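Local atomic coordinates of acyl-CoA dehydrogenase FadE3 (Mycobacterium smegmatis, PDB entry 4IV6), a protein that belongs to the acyl-CoA dehydrogenase family of flavoproteins and holds dihydroflavine-adenine dinucleotide at the interfaces between subunits of a four-chain assembly. Residues Q282-G285 with N286-D290; R271-G275 with K276-Q280. All blocks are in the same frame, centred on the assembly; numbering follows the deposited sequence. Where two conformers were deposited one is given.

In the fold
Two nearly consecutive pieces of the C-terminal family region, their centres about 13 Å apart, show how one short length of chain can serve cofactors bound at subunit interfaces. Interaction 2 is a partly buried beta hairpin after helix 234-270; its outer side is exposed, and its inner side lies against the diphosphate and adenine of one dihydroflavine-adenine dinucleotide. Interaction 1, just downstream, is the buried first turns of helix 282-310, where regular helical bonding and apolar contacts dominate; Ser283 and Val284 line a cofactor pocket, while Gln282 reaches the adenine of another copy. The two join where Val284 CB packs 3.3 Å from Ile278 O and Leu288 CD1 packs against Trp279 CB. Both touch the fourth subunit.

Interaction 1: residues Q282-G285 with N286-D290; sequences QSVG and NMLAD. With FDA (dihydroflavine-adenine dinucleotide), chain C.
Gln282 and Asn286 sit one turn apart at the start of helix 282-310, an alpha helix of the C-terminal region of this acyl-CoA dehydrogenase, and their side chains meet at the base of the glutamine. The side chain of Gln282 leaves the helix start for a cofactor. Its CB lies 4.1 Å from Asn286 ND2; CG then swings clear, and an extended chain (chi2 177°) carries the amide outward to the adenine of dihydroflavine-adenine dinucleotide. There CD comes to 3.7 Å from N1A of the cofactor, and NE2 donates to that same N1A at 3.0 Å through a rather bent bond (134° at the hydrogen). The amide's other end, OE1, accepts from Ser283 N of the third subunit, so both ends of the group are gripped and its rotation is fixed.

The same subunit pairing is reciprocal: Asn286 ND2 bonds to Ser283 OG of the third subunit, and Ser283 OG to Asn286 ND2 of that subunit. Two copies of this helix start are thereby stitched together beside the cofactors. Along the helix, Val284 O accepts from Leu288 N at 3.0 Å, and Gly285 O from Ala289 N at 2.9 Å. Apolar groups follow the same spacing, with Val284 CG1 resting 4.2 Å from Leu288 CD1. Met287 also packs on Arg339 and Val340 of helix 316-340, while Ala289 packs on Ile376 of the second subunit. In Met287 the bend at chi3 (-70°) swings the methyl CE back toward the preceding turn, 4.0 Å from Val284 CA.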
loop_
_atom_site.group_PDB
_atom_site.type_symbol
_atom_site.label_atom_id
_atom_site.label_comp_id
_atom_site.label_asym_id
_atom_site.label_seq_id
_atom_site.Cartn_x
_atom_site.Cartn_y
_atom_site.Cartn_z
ATOM N N GLN B 282 1.403 6.139 -19.243
ATOM C CA GLN B 282 1.772 6.463 -17.855
ATOM C C GLN B 282 1.475 5.332 -16.877
ATOM O O GLN B 282 2.233 5.104 -15.956
ATOM C CB GLN B 282 1.104 7.778 -17.388
ATOM C CG GLN B 282 1.679 8.996 -18.115
ATOM C CD GLN B 282 1.023 10.302 -17.775
ATOM O OE1 GLN B 282 -0.006 10.364 -17.078
ATOM N NE2 GLN B 282 1.593 11.384 -18.307
ATOM N N SER B 283 0.382 4.605 -17.073
ATOM C CA SER B 283 0.061 3.514 -16.149
ATOM C C SER B 283 1.188 2.488 -16.095
ATOM O O SER B 283 1.516 1.966 -15.028
ATOM C CB SER B 283 -1.240 2.824 -16.549
ATOM O OG SER B 283 -2.301 3.754 -16.649
ATOM N N VAL B 284 1.820 2.234 -17.241
ATOM C CA VAL B 284 2.951 1.313 -17.293
ATOM C C VAL B 284 4.264 1.945 -16.879
ATOM O O VAL B 284 5.032 1.371 -16.111
ATOM C CB VAL B 284 3.082 0.705 -18.687
ATOM C CG1 VAL B 284 4.298 -0.218 -18.761
ATOM C CG2 VAL B 284 1.798 -0.035 -19.007
ATOM N N GLY B 285 4.519 3.141 -17.375
ATOM C CA GLY B 285 5.728 3.866 -17.035
ATOM C C GLY B 285 5.839 4.144 -15.549
ATOM O O GLY B 285 6.923 4.095 -14.970
ATOM N N ASN B 286 4.701 4.403 -14.920
ATOM C CA ASN B 286 4.663 4.624 -13.488
ATOM C C ASN B 286 5.048 3.376 -12.712
ATOM O O ASN B 286 5.755 3.452 -11.684
ATOM C CB ASN B 286 3.269 5.093 -13.063
ATOM C CG ASN B 286 2.939 6.492 -13.554
ATOM O OD1 ASN B 286 3.797 7.219 -14.062
ATOM N ND2 ASN B 286 1.671 6.861 -13.440
ATOM N N MET B 287 4.568 2.223 -13.160
ATOM C CA MET B 287 4.958 0.967 -12.517
ATOM C C MET B 287 6.464 0.785 -12.651
ATOM O O MET B 287 7.125 0.427 -11.692
ATOM C CB MET B 287 4.231 -0.251 -13.101
ATOM C CG MET B 287 2.821 -0.434 -12.587
ATOM S SD MET B 287 2.095 -2.008 -13.164
ATOM C CE MET B 287 1.839 -1.750 -14.905
ATOM N N LEU B 288 7.014 1.018 -13.848
ATOM C CA LEU B 288 8.470 0.865 -14.036
ATOM C C LEU B 288 9.254 1.803 -13.115
ATOM O O LEU B 288 10.285 1.421 -12.550
ATOM C CB LEU B 288 8.849 1.125 -15.498
ATOM C CG LEU B 288 8.250 0.079 -16.438
ATOM C CD1 LEU B 288 8.352 0.582 -17.868
ATOM C CD2 LEU B 288 8.938 -1.272 -16.232
ATOM N N ALA B 289 8.804 3.055 -13.019
ATOM C CA ALA B 289 9.481 4.027 -12.169
ATOM C C ALA B 289 9.461 3.586 -10.703
ATOM O O ALA B 289 10.472 3.677 -10.015
ATOM C CB ALA B 289 8.862 5.416 -12.315
ATOM N N ASP B 290 8.305 3.102 -10.248
ATOM C CA ASP B 290 8.159 2.660 -8.859
ATOM C C ASP B 290 9.015 1.429 -8.607
ATOM O O ASP B 290 9.718 1.363 -7.602
ATOM C CB ASP B 290 6.706 2.386 -8.512
ATOM C CG ASP B 290 5.933 3.645 -8.283
ATOM O OD1 ASP B 290 6.567 4.697 -8.068
ATOM O OD2 ASP B 290 4.692 3.607 -8.347
HETATM P PA FDA C . -0.154 21.059 -12.253
HETATM O O1A FDA C . -1.356 21.921 -12.458
HETATM O O2A FDA C . 0.981 20.978 -13.248
HETATM O O5B FDA C . -0.641 19.556 -12.011
HETATM C C5B FDA C . -1.841 19.237 -11.292
HETATM C C4B FDA C . -1.910 17.720 -11.121
HETATM O O4B FDA C . -1.832 17.114 -12.421
HETATM C C3B FDA C . -0.733 17.172 -10.330
HETATM O O3B FDA C . -1.164 15.980 -9.712
HETATM C C2B FDA C . 0.264 16.825 -11.429
HETATM O O2B FDA C . 1.220 15.864 -11.046
HETATM C C1B FDA C . -0.661 16.320 -12.501
HETATM N N9A FDA C . -0.095 16.467 -13.830
HETATM C C8A FDA C . 0.081 17.617 -14.498
HETATM N N7A FDA C . 0.608 17.352 -15.704
HETATM C C5A FDA C . 0.771 15.994 -15.817
HETATM C C6A FDA C . 1.311 15.060 -16.820
HETATM N N6A FDA C . 1.788 15.520 -18.010
HETATM N N1A FDA C . 1.298 13.740 -16.507
HETATM C C2A FDA C . 0.831 13.282 -15.331
HETATM N N3A FDA C . 0.341 14.085 -14.355
HETATM C C4A FDA C . 0.302 15.422 -14.562
HETATM N N1 FDA C . 7.911 26.798 -7.774
HETATM C C2 FDA C . 8.905 27.641 -8.095
HETATM O O2 FDA C . 9.120 27.908 -9.308
HETATM N N3 FDA C . 9.682 28.170 -7.148
HETATM C C4 FDA C . 9.504 27.938 -5.843
HETATM O O4 FDA C . 10.234 28.468 -5.021
HETATM C C4X FDA C . 8.454 27.040 -5.401
HETATM N N5 FDA C . 8.192 26.740 -4.117
HETATM C C5X FDA C . 6.950 26.263 -3.801
HETATM C C6 FDA C . 6.454 26.345 -2.495
HETATM C C7 FDA C . 5.218 25.841 -2.166
HETATM C C7M FDA C . 4.691 25.958 -0.767
HETATM C C8 FDA C . 4.442 25.238 -3.152
HETATM C C8M FDA C . 3.102 24.645 -2.890
HETATM C C9 FDA C . 4.916 25.128 -4.429
HETATM C C9A FDA C . 6.153 25.655 -4.782
HETATM N N10 FDA C . 6.608 25.571 -6.138
HETATM C C10 FDA C . 7.639 26.463 -6.493
HETATM C "C1'" FDA C . 5.619 25.319 -7.194
HETATM C "C2'" FDA C . 5.609 23.823 -7.426
HETATM O "O2'" FDA C . 6.847 23.371 -7.990
HETATM C "C3'" FDA C . 4.377 23.510 -8.281
HETATM O "O3'" FDA C . 3.205 23.502 -7.425
HETATM C "C4'" FDA C . 4.523 22.173 -8.960
HETATM O "O4'" FDA C . 5.360 22.388 -10.077
HETATM C "C5'" FDA C . 3.212 21.593 -9.479
HETATM O "O5'" FDA C . 2.576 22.564 -10.245
HETATM P P FDA C . 1.040 22.833 -10.394
HETATM O O1P FDA C . 0.454 23.107 -9.063
HETATM O O2P FDA C . 1.001 23.891 -11.430
HETATM O O3P FDA C . 0.527 21.386 -10.865
#

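Interaction 2: residues R271-G275 with K276-Q280; sequences RESFG and KPIWQ. With FDA (dihydroflavine-adenine dinucleotide), chain D.
Ser273 and Lys276 pair as the antiparallel hydrogen-bonded residues of a tight beta hairpin, strands 272-273 and 276-277, closed by a type I' turn from Ser273 to Lys276. Ser273 N donates to Lys276 O at 2.9 Å, and Lys276 N returns a bond to Ser273 O. Two residues farther from the turn, Ile278 N donates to Arg271 O at 3.0 Å, tying the start of 3-10 segment 278-280 to the residue that leaves helix 234-270. Phe274 and Gly275 span the bend, both with positive phi (90° at Gly275).

The closely packed side is the one facing dihydroflavine-adenine dinucleotide. Ile278 puts CG2 3.6 Å from Ser273 OG and directs CD1 to the ribose oxygen O4B. Ser273 OG, which is hydrogen-bonded to His281 NE2, also lies 2.8 Å from N7A of the adenine, and the Phe274 ring meets the amino group N6A obliquely. Partners from the fourth subunit complete this wall: Asp134 takes the backbone N-H of Phe274, and Pro129 O the NH1 of Arg271.

The outer side is looser, with Glu272 exposed. Glu272 and Pro277 are the non-hydrogen-bonded pair, and their side chains run alongside each other: Glu272 CG lies 3.7 Å from Pro277 N. Lys276 NZ makes a weak bond to Gln280 O.

Arg271 starts beside the hairpin, but a bend at chi2 (63°) turns its guanidinium to the diphosphate, bridging both phosphates. NH2 donates to O2P at 2.9 Å and NE to O1A, in the guanidinium plane at its edge, at 2.8 Å in a nearly straight bond (165°).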
loop_
_atom_site.group_PDB
_atom_site.type_symbol
_atom_site.label_atom_id
_atom_site.label_comp_id
_atom_site.label_asym_id
_atom_site.label_seq_id
_atom_site.Cartn_x
_atom_site.Cartn_y
_atom_site.Cartn_z
ATOM N N ARG B 271 6.783 -4.414 -26.628
ATOM C CA ARG B 271 5.358 -4.458 -26.848
ATOM C C ARG B 271 4.825 -3.046 -27.045
ATOM O O ARG B 271 5.183 -2.134 -26.269
ATOM C CB ARG B 271 4.682 -5.083 -25.622
ATOM C CG ARG B 271 3.177 -5.245 -25.717
ATOM C CD ARG B 271 2.750 -6.188 -26.836
ATOM N NE ARG B 271 1.407 -6.709 -26.607
ATOM C CZ ARG B 271 0.859 -7.707 -27.292
ATOM N NH1 ARG B 271 1.505 -8.294 -28.289
ATOM N NH2 ARG B 271 -0.347 -8.130 -26.976
ATOM N N GLU B 272 3.944 -2.895 -28.048
ATOM C CA GLU B 272 3.304 -1.622 -28.361
ATOM C C GLU B 272 1.787 -1.778 -28.292
ATOM O O GLU B 272 1.254 -2.872 -28.490
ATOM C CB GLU B 272 3.735 -1.084 -29.733
ATOM C CG GLU B 272 5.239 -0.885 -29.866
ATOM C CD GLU B 272 5.650 0.023 -31.015
ATOM O OE1 GLU B 272 4.772 0.571 -31.713
ATOM O OE2 GLU B 272 6.873 0.210 -31.208
ATOM N N SER B 273 1.103 -0.693 -27.969
ATOM C CA SER B 273 -0.340 -0.631 -28.023
ATOM C C SER B 273 -0.752 0.805 -28.276
ATOM O O SER B 273 -0.089 1.746 -27.821
ATOM C CB SER B 273 -0.988 -1.130 -26.719
ATOM O OG SER B 273 -0.836 -0.231 -25.655
ATOM N N PHE B 274 -1.829 0.958 -29.031
ATOM C CA PHE B 274 -2.402 2.280 -29.339
ATOM C C PHE B 274 -1.357 3.168 -29.976
ATOM O O PHE B 274 -1.320 4.335 -29.719
ATOM C CB PHE B 274 -3.012 2.930 -28.089
ATOM C CG PHE B 274 -4.094 2.106 -27.476
ATOM C CD1 PHE B 274 -3.799 1.127 -26.548
ATOM C CD2 PHE B 274 -5.410 2.257 -27.892
ATOM C CE1 PHE B 274 -4.799 0.358 -25.992
ATOM C CE2 PHE B 274 -6.420 1.477 -27.353
ATOM C CZ PHE B 274 -6.123 0.536 -26.397
ATOM N N GLY B 275 -0.479 2.583 -30.792
ATOM C CA GLY B 275 0.495 3.356 -31.545
ATOM C C GLY B 275 1.839 3.616 -30.869
ATOM O O GLY B 275 2.675 4.304 -31.443
ATOM N N LYS B 276 2.076 3.082 -29.666
ATOM C CA LYS B 276 3.386 3.286 -29.031
ATOM C C LYS B 276 3.848 2.186 -28.081
ATOM O O LYS B 276 3.038 1.382 -27.621
ATOM C CB LYS B 276 3.449 4.633 -28.330
ATOM C CG LYS B 276 2.415 4.851 -27.296
ATOM C CD LYS B 276 2.232 6.347 -27.024
ATOM C CE LYS B 276 1.340 6.518 -25.796
ATOM N NZ LYS B 276 1.371 7.880 -25.196
ATOM N N PRO B 277 5.169 2.161 -27.812
ATOM C CA PRO B 277 5.734 1.283 -26.773
ATOM C C PRO B 277 4.979 1.505 -25.478
ATOM O O PRO B 277 4.675 2.644 -25.127
ATOM C CB PRO B 277 7.190 1.756 -26.651
ATOM C CG PRO B 277 7.506 2.348 -27.982
ATOM C CD PRO B 277 6.221 2.962 -28.482
ATOM N N ILE B 278 4.633 0.410 -24.816
ATOM C CA ILE B 278 3.726 0.495 -23.696
ATOM C C ILE B 278 4.265 1.279 -22.524
ATOM O O ILE B 278 3.455 1.806 -21.754
ATOM C CB ILE B 278 3.191 -0.880 -23.229
ATOM C CG1 ILE B 278 4.320 -1.834 -22.836
ATOM C CG2 ILE B 278 2.282 -1.474 -24.276
ATOM C CD1 ILE B 278 3.829 -3.079 -22.109
ATOM N N TRP B 279 5.592 1.379 -22.363
ATOM C CA TRP B 279 6.143 2.243 -21.303
ATOM C C TRP B 279 5.691 3.688 -21.418
ATOM O O TRP B 279 5.665 4.405 -20.425
ATOM C CB TRP B 279 7.672 2.200 -21.239
ATOM C CG TRP B 279 8.421 2.917 -22.342
ATOM C CD1 TRP B 279 8.891 2.372 -23.499
ATOM C CD2 TRP B 279 8.806 4.293 -22.368
ATOM N NE1 TRP B 279 9.571 3.303 -24.233
ATOM C CE2 TRP B 279 9.541 4.494 -23.562
ATOM C CE3 TRP B 279 8.662 5.368 -21.461
ATOM C CZ2 TRP B 279 10.081 5.734 -23.907
ATOM C CZ3 TRP B 279 9.206 6.605 -21.806
ATOM C CH2 TRP B 279 9.889 6.779 -23.013
ATOM N N GLN B 280 5.323 4.111 -22.621
ATOM C CA GLN B 280 4.898 5.482 -22.844
ATOM C C GLN B 280 3.445 5.709 -22.420
ATOM O O GLN B 280 2.987 6.843 -22.438
ATOM C CB GLN B 280 5.102 5.904 -24.310
ATOM C CG GLN B 280 6.543 5.811 -24.805
ATOM C CD GLN B 280 6.717 6.302 -26.221
ATOM O OE1 GLN B 280 5.762 6.683 -26.893
ATOM N NE2 GLN B 280 7.943 6.274 -26.701
HETATM P PA FDA D . -1.425 -5.550 -23.682
HETATM O O1A FDA D . -0.269 -5.955 -24.537
HETATM O O2A FDA D . -2.626 -4.808 -24.218
HETATM O O5B FDA D . -0.873 -4.679 -22.461
HETATM C C5B FDA D . 0.386 -4.944 -21.827
HETATM C C4B FDA D . 0.516 -4.025 -20.612
HETATM O O4B FDA D . 0.361 -2.667 -21.055
HETATM C C3B FDA D . -0.581 -4.260 -19.587
HETATM O O3B FDA D . -0.068 -3.878 -18.330
HETATM C C2B FDA D . -1.645 -3.256 -20.012
HETATM O O2B FDA D . -2.539 -2.905 -18.981
HETATM C C1B FDA D . -0.786 -2.101 -20.446
HETATM N N9A FDA D . -1.454 -1.254 -21.419
HETATM C C8A FDA D . -1.715 -1.564 -22.698
HETATM N N7A FDA D . -2.321 -0.522 -23.290
HETATM C C5A FDA D . -2.448 0.487 -22.369
HETATM C C6A FDA D . -3.031 1.839 -22.335
HETATM N N6A FDA D . -3.609 2.373 -23.448
HETATM N N1A FDA D . -2.953 2.519 -21.164
HETATM C C2A FDA D . -2.386 1.993 -20.062
HETATM N N3A FDA D . -1.850 0.748 -20.015
HETATM C C4A FDA D . -1.870 -0.018 -21.131
HETATM N N1 FDA D . -9.315 -13.001 -24.194
HETATM C C2 FDA D . -10.357 -13.378 -24.953
HETATM O O2 FDA D . -10.669 -12.687 -25.960
HETATM N N3 FDA D . -11.078 -14.454 -24.632
HETATM C C4 FDA D . -10.797 -15.238 -23.586
HETATM O O4 FDA D . -11.480 -16.221 -23.355
HETATM C C4X FDA D . -9.689 -14.909 -22.710
HETATM N N5 FDA D . -9.323 -15.627 -21.634
HETATM C C5X FDA D . -8.047 -15.489 -21.162
HETATM C C6 FDA D . -7.458 -16.479 -20.367
HETATM C C7 FDA D . -6.186 -16.332 -19.867
HETATM C C7M FDA D . -5.560 -17.412 -19.035
HETATM C C8 FDA D . -5.466 -15.178 -20.160
HETATM C C8M FDA D . -4.092 -14.918 -19.650
HETATM C C9 FDA D . -6.029 -14.189 -20.918
HETATM C C9A FDA D . -7.305 -14.334 -21.450
HETATM N N10 FDA D . -7.856 -13.306 -22.282
HETATM C C10 FDA D . -8.939 -13.693 -23.097
HETATM C "C1'" FDA D . -6.940 -12.334 -22.893
HETATM C "C2'" FDA D . -6.900 -11.138 -21.966
HETATM O "O2'" FDA D . -8.162 -10.457 -21.932
HETATM C "C3'" FDA D . -5.725 -10.262 -22.414
HETATM O "O3'" FDA D . -4.493 -10.841 -21.910
HETATM C "C4'" FDA D . -5.878 -8.856 -21.896
HETATM O "O4'" FDA D . -6.802 -8.219 -22.753
HETATM C "C5'" FDA D . -4.591 -8.039 -21.926
HETATM O "O5'" FDA D . -4.045 -8.129 -23.202
HETATM P P FDA D . -2.533 -8.157 -23.612
HETATM O O1P FDA D . -1.860 -9.293 -22.945
HETATM O O2P FDA D . -2.605 -8.129 -25.092
HETATM O O3P FDA D . -2.011 -6.805 -22.921
#